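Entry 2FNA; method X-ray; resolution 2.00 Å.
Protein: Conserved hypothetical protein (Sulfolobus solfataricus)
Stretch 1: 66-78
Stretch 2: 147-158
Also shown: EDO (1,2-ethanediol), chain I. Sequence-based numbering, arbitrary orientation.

Stretch 1 (66-78) FEERNYISYKDFL
Stretch 2 (147-158) QELVKLRGVNLL

Both stretches belong to one chain, and touching residues lie at least 72 positions apart in sequence. Stretch 1 opens with a type I turn from F66 to R69, closed by R69 N to F66 O at 3.0 Å. N70, at -98/-13, is not extended. Residues 71 to 73 are extended; I72 has phi/psi of -118/129. A helix begins at Y74 and continues beyond the stretch. S73, chi1 p, caps it: its OG accepts from D76 N at 3.1 Å. Stretch 2 begins in a 3-10 segment, 147-150. A type I turn follows from L152 to V155, and V155 is extended at -133/135.

The two backbones run in the same direction where they meet. The CA of E67 lies 6.8 Å from the CA of E148. The CA atoms of Y71 and K151 are 4.7 Å apart, as are those of I72 and L152. The CA of Y74 is 6.6 Å from that of G154. One direct backbone hydrogen bond joins the stretches: I72 N donates to K151 O at 3.0 Å, nearly straight at 174°. Next to it, L152 CA makes a CH contact with I72 O at 3.5 Å. Water 3 extends the link, donating to I72 O at 2.8 Å and accepting from G154 N at 2.9 Å.

K151 is the main polar anchor. Its side chain is nearly extended, m-t-t-t, and carries the ammonium group to the carbonyls of the first turn. NZ donates to R69 O at 2.7 Å and to F66 O at 3.2 Å. A weak bond from NZ to E67 O measures 3.1 Å. E148, chi1 and chi2 both m, supplies the countercharge: its OE1 forms a salt bridge with K151 NZ at 2.7 Å. The lysine thus satisfies turn carbonyls and an acid together. Water 1 donates to E148 OE2 at 3.1 Å and weakly to E67 OE1 at 3.5 Å.

The apolar contact centres on I72, F77 and L152. I72 is m-t and points toward stretch 2; its CG2 lies 3.8 Å from L152 CD1. L152 is t-p. Its CD1 approaches F77 CB at 3.7 Å, while its CD2 sits over one face of the F77 ring, 4.1 Å from the centroid. This is a CH-pi contact, 15° off the ring normal. F77 has chi1 t and chi2 68°. Its CE1 meets L149 CD2 at 3.9 Å, and its CZ meets L157 CD1 at 4.0 Å.

Tyrosines extend the contact. Y74, chi1 t, brings CD1 to 3.3 Å from V155 CG2, whose residue also has chi1 t. Y71, chi1 t, has its CA-to-CB bond directed away, but its ring comes nearer: R153 CG lies at the ring edge, 3.7 Å from Y71 CE1. R153 NE donates to water 2 at 2.5 Å, and that water donates to N70 O at 3.0 Å.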

# COMPACT_ATOMS: atom_id res chain seq x y z
N PHE A 66 7.88 -6.21 -5.32
CA PHE A 66 7.42 -7.48 -5.83
C PHE A 66 6.12 -7.37 -6.61
O PHE A 66 5.60 -8.39 -7.03
CB PHE A 66 7.27 -8.47 -4.67
CG PHE A 66 8.54 -8.75 -3.96
CD1 PHE A 66 9.57 -9.42 -4.61
CD2 PHE A 66 8.76 -8.32 -2.65
CE1 PHE A 66 10.79 -9.68 -3.97
CE2 PHE A 66 9.97 -8.59 -2.01
CZ PHE A 66 10.99 -9.28 -2.70
N GLU A 67 5.60 -6.15 -6.79
CA GLU A 67 4.25 -5.99 -7.34
C GLU A 67 4.11 -6.53 -8.77
O GLU A 67 3.03 -6.97 -9.15
CB GLU A 67 3.77 -4.53 -7.26
CG GLU A 67 4.48 -3.59 -8.23
CD GLU A 67 4.27 -2.10 -7.88
OE1 GLU A 67 3.21 -1.76 -7.31
OE2 GLU A 67 5.19 -1.30 -8.21
N GLU A 68 5.21 -6.52 -9.53
CA GLU A 68 5.19 -7.01 -10.93
C GLU A 68 5.36 -8.52 -11.07
O GLU A 68 5.22 -9.05 -12.17
CB GLU A 68 6.26 -6.31 -11.75
CG GLU A 68 6.01 -4.82 -11.88
CD GLU A 68 7.12 -4.09 -12.62
OE1 GLU A 68 7.99 -4.75 -13.21
OE2 GLU A 68 7.11 -2.84 -12.60
N ARG A 69 5.61 -9.22 -9.96
CA ARG A 69 5.71 -10.68 -9.94
C ARG A 69 4.44 -11.34 -9.47
O ARG A 69 3.66 -10.75 -8.72
CB ARG A 69 6.80 -11.12 -8.98
CG ARG A 69 8.15 -10.55 -9.26
CD ARG A 69 9.12 -11.02 -8.21
NE ARG A 69 10.29 -10.15 -8.17
CZ ARG A 69 11.39 -10.41 -7.49
NH1 ARG A 69 11.49 -11.52 -6.80
NH2 ARG A 69 12.40 -9.55 -7.52
N ASN A 70 4.27 -12.59 -9.87
CA ASN A 70 3.14 -13.41 -9.45
C ASN A 70 3.50 -14.33 -8.28
O ASN A 70 2.62 -14.95 -7.65
CB ASN A 70 2.70 -14.29 -10.64
CG ASN A 70 1.26 -14.76 -10.52
OD1 ASN A 70 0.39 -14.03 -10.04
ND2 ASN A 70 0.99 -15.99 -10.97
N TYR A 71 4.80 -14.44 -8.02
CA TYR A 71 5.32 -15.35 -7.04
C TYR A 71 6.55 -14.70 -6.44
O TYR A 71 7.29 -14.03 -7.14
CB TYR A 71 5.66 -16.70 -7.71
CG TYR A 71 6.21 -17.72 -6.75
CD1 TYR A 71 5.35 -18.47 -5.97
CD2 TYR A 71 7.59 -17.92 -6.61
CE1 TYR A 71 5.84 -19.40 -5.07
CE2 TYR A 71 8.08 -18.85 -5.71
CZ TYR A 71 7.19 -19.58 -4.94
OH TYR A 71 7.62 -20.52 -4.05
N ILE A 72 6.72 -14.83 -5.12
CA ILE A 72 7.93 -14.40 -4.41
C ILE A 72 8.54 -15.63 -3.78
O ILE A 72 7.85 -16.39 -3.10
CB ILE A 72 7.64 -13.37 -3.25
CG1 ILE A 72 6.89 -12.16 -3.76
CG2 ILE A 72 8.95 -12.92 -2.60
CD1 ILE A 72 6.18 -11.31 -2.60
N SER A 73 9.83 -15.84 -4.02
CA SER A 73 10.49 -17.01 -3.47
C SER A 73 10.98 -16.74 -2.06
O SER A 73 11.12 -15.59 -1.64
CB SER A 73 11.67 -17.44 -4.34
OG SER A 73 12.58 -16.38 -4.48
N TYR A 74 11.24 -17.83 -1.35
CA TYR A 74 11.77 -17.78 -0.01
C TYR A 74 13.13 -17.10 -0.01
O TYR A 74 13.43 -16.29 0.88
CB TYR A 74 11.88 -19.21 0.55
CG TYR A 74 12.53 -19.33 1.91
CD1 TYR A 74 11.96 -18.73 3.04
CD2 TYR A 74 13.71 -20.05 2.07
CE1 TYR A 74 12.57 -18.84 4.30
CE2 TYR A 74 14.32 -20.15 3.30
CZ TYR A 74 13.75 -19.56 4.41
OH TYR A 74 14.38 -19.69 5.62
N LYS A 75 13.92 -17.41 -1.04
CA LYS A 75 15.25 -16.86 -1.27
C LYS A 75 15.18 -15.36 -1.47
O LYS A 75 15.94 -14.63 -0.85
CB LYS A 75 15.86 -17.57 -2.50
CG LYS A 75 17.35 -17.37 -2.77
N ASP A 76 14.23 -14.89 -2.28
CA ASP A 76 14.12 -13.47 -2.58
C ASP A 76 13.57 -12.67 -1.39
O ASP A 76 13.91 -11.49 -1.24
CB ASP A 76 13.27 -13.20 -3.82
CG ASP A 76 13.96 -13.60 -5.11
OD1 ASP A 76 15.18 -13.89 -5.10
OD2 ASP A 76 13.28 -13.64 -6.14
N PHE A 77 12.74 -13.31 -0.58
CA PHE A 77 12.27 -12.71 0.67
C PHE A 77 13.42 -12.56 1.67
O PHE A 77 13.57 -11.50 2.30
CB PHE A 77 11.18 -13.54 1.30
CG PHE A 77 10.64 -12.96 2.57
CD1 PHE A 77 9.92 -11.77 2.54
CD2 PHE A 77 10.84 -13.60 3.79
CE1 PHE A 77 9.39 -11.22 3.73
CE2 PHE A 77 10.32 -13.06 4.98
CZ PHE A 77 9.60 -11.86 4.95
N LEU A 78 14.21 -13.61 1.84
CA LEU A 78 15.36 -13.57 2.75
C LEU A 78 16.43 -12.53 2.41
O LEU A 78 17.07 -12.01 3.32
CB LEU A 78 16.04 -14.94 2.84
CG LEU A 78 15.35 -16.02 3.66
CD1 LEU A 78 16.34 -17.11 3.89
CD2 LEU A 78 14.81 -15.50 4.99
N GLN A 147 0.06 -7.32 1.81
CA GLN A 147 -0.74 -8.23 0.99
C GLN A 147 0.07 -8.88 -0.17
O GLN A 147 -0.32 -9.89 -0.69
CB GLN A 147 -2.03 -7.56 0.46
CG GLN A 147 -1.92 -6.67 -0.80
CD GLN A 147 -1.26 -5.32 -0.56
OE1 GLN A 147 -0.82 -5.02 0.54
NE2 GLN A 147 -1.22 -4.52 -1.58
N GLU A 148 1.20 -8.28 -0.57
CA GLU A 148 2.13 -8.89 -1.52
C GLU A 148 2.64 -10.27 -1.06
O GLU A 148 3.02 -11.10 -1.87
CB GLU A 148 3.33 -7.95 -1.73
CG GLU A 148 3.00 -6.68 -2.53
CD GLU A 148 2.66 -6.95 -4.01
OE1 GLU A 148 3.24 -7.88 -4.62
OE2 GLU A 148 1.81 -6.22 -4.55
N LEU A 149 2.68 -10.49 0.24
CA LEU A 149 3.14 -11.76 0.84
C LEU A 149 2.23 -12.93 0.56
O LEU A 149 2.59 -14.08 0.80
CB LEU A 149 3.28 -11.58 2.35
CG LEU A 149 4.36 -10.60 2.81
CD1 LEU A 149 4.27 -10.44 4.31
CD2 LEU A 149 5.74 -11.09 2.44
N VAL A 150 1.04 -12.65 0.06
CA VAL A 150 0.20 -13.70 -0.50
C VAL A 150 0.95 -14.49 -1.57
O VAL A 150 0.78 -15.72 -1.73
CB VAL A 150 -1.04 -13.08 -1.19
CG1 VAL A 150 -1.76 -14.12 -1.99
CG2 VAL A 150 -2.00 -12.48 -0.18
N LYS A 151 1.76 -13.77 -2.32
CA LYS A 151 2.60 -14.34 -3.39
C LYS A 151 3.77 -15.15 -2.85
O LYS A 151 4.39 -15.91 -3.58
CB LYS A 151 3.15 -13.22 -4.24
CG LYS A 151 2.11 -12.40 -4.97
CD LYS A 151 2.73 -11.10 -5.46
CE LYS A 151 1.77 -10.25 -6.28
NZ LYS A 151 2.49 -9.08 -6.88
N LEU A 152 4.09 -14.97 -1.57
CA LEU A 152 5.14 -15.76 -0.93
C LEU A 152 4.59 -17.15 -0.46
O LEU A 152 4.47 -17.44 0.74
CB LEU A 152 5.74 -14.96 0.22
CG LEU A 152 6.94 -15.53 0.98
CD1 LEU A 152 8.21 -15.46 0.18
CD2 LEU A 152 7.13 -14.76 2.26
N ARG A 153 4.29 -18.00 -1.44
CA ARG A 153 3.45 -19.18 -1.27
C ARG A 153 4.11 -20.27 -0.48
O ARG A 153 3.42 -21.11 0.10
CB ARG A 153 3.08 -19.78 -2.61
CG ARG A 153 2.47 -18.87 -3.62
CD ARG A 153 0.97 -18.82 -3.53
NE ARG A 153 0.44 -17.84 -4.46
CZ ARG A 153 -0.77 -17.28 -4.37
NH1 ARG A 153 -1.59 -17.56 -3.36
NH2 ARG A 153 -1.14 -16.40 -5.28
N GLY A 154 5.43 -20.29 -0.49
CA GLY A 154 6.17 -21.34 0.18
C GLY A 154 6.57 -21.07 1.62
O GLY A 154 7.30 -21.84 2.21
N VAL A 155 6.08 -19.96 2.18
CA VAL A 155 6.31 -19.62 3.57
C VAL A 155 4.97 -19.20 4.17
O VAL A 155 4.26 -18.41 3.59
CB VAL A 155 7.29 -18.44 3.67
CG1 VAL A 155 7.45 -17.97 5.09
CG2 VAL A 155 8.62 -18.81 3.08
N ASN A 156 4.67 -19.71 5.36
CA ASN A 156 3.56 -19.21 6.16
C ASN A 156 4.04 -18.45 7.40
O ASN A 156 4.46 -19.05 8.39
CB ASN A 156 2.63 -20.36 6.58
CG ASN A 156 1.43 -19.89 7.38
OD1 ASN A 156 1.14 -18.70 7.40
ND2 ASN A 156 0.73 -20.82 8.03
N LEU A 157 3.95 -17.11 7.34
CA LEU A 157 4.42 -16.26 8.43
C LEU A 157 3.40 -16.06 9.53
O LEU A 157 3.72 -15.49 10.57
CB LEU A 157 4.83 -14.90 7.89
CG LEU A 157 6.00 -14.88 6.90
CD1 LEU A 157 6.15 -13.45 6.35
CD2 LEU A 157 7.29 -15.36 7.53
N LEU A 158 2.17 -16.55 9.35
CA LEU A 158 1.11 -16.22 10.28
C LEU A 158 1.36 -16.74 11.69
O LEU A 158 1.11 -16.01 12.63
CB LEU A 158 -0.26 -16.66 9.75
CG LEU A 158 -0.80 -15.98 8.49
CD1 LEU A 158 -2.20 -16.52 8.10
CD2 LEU A 158 -0.85 -14.48 8.61
C1 EDO I . -2.96 -20.31 8.84
O1 EDO I . -1.76 -20.78 9.55
C2 EDO I . -4.19 -21.20 9.05
O2 EDO I . -5.38 -20.72 8.36
O HOH W 1 1.96 -3.09 -4.35
O HOH W 2 1.38 -17.50 -6.80
O HOH W 3 7.64 -18.71 -1.47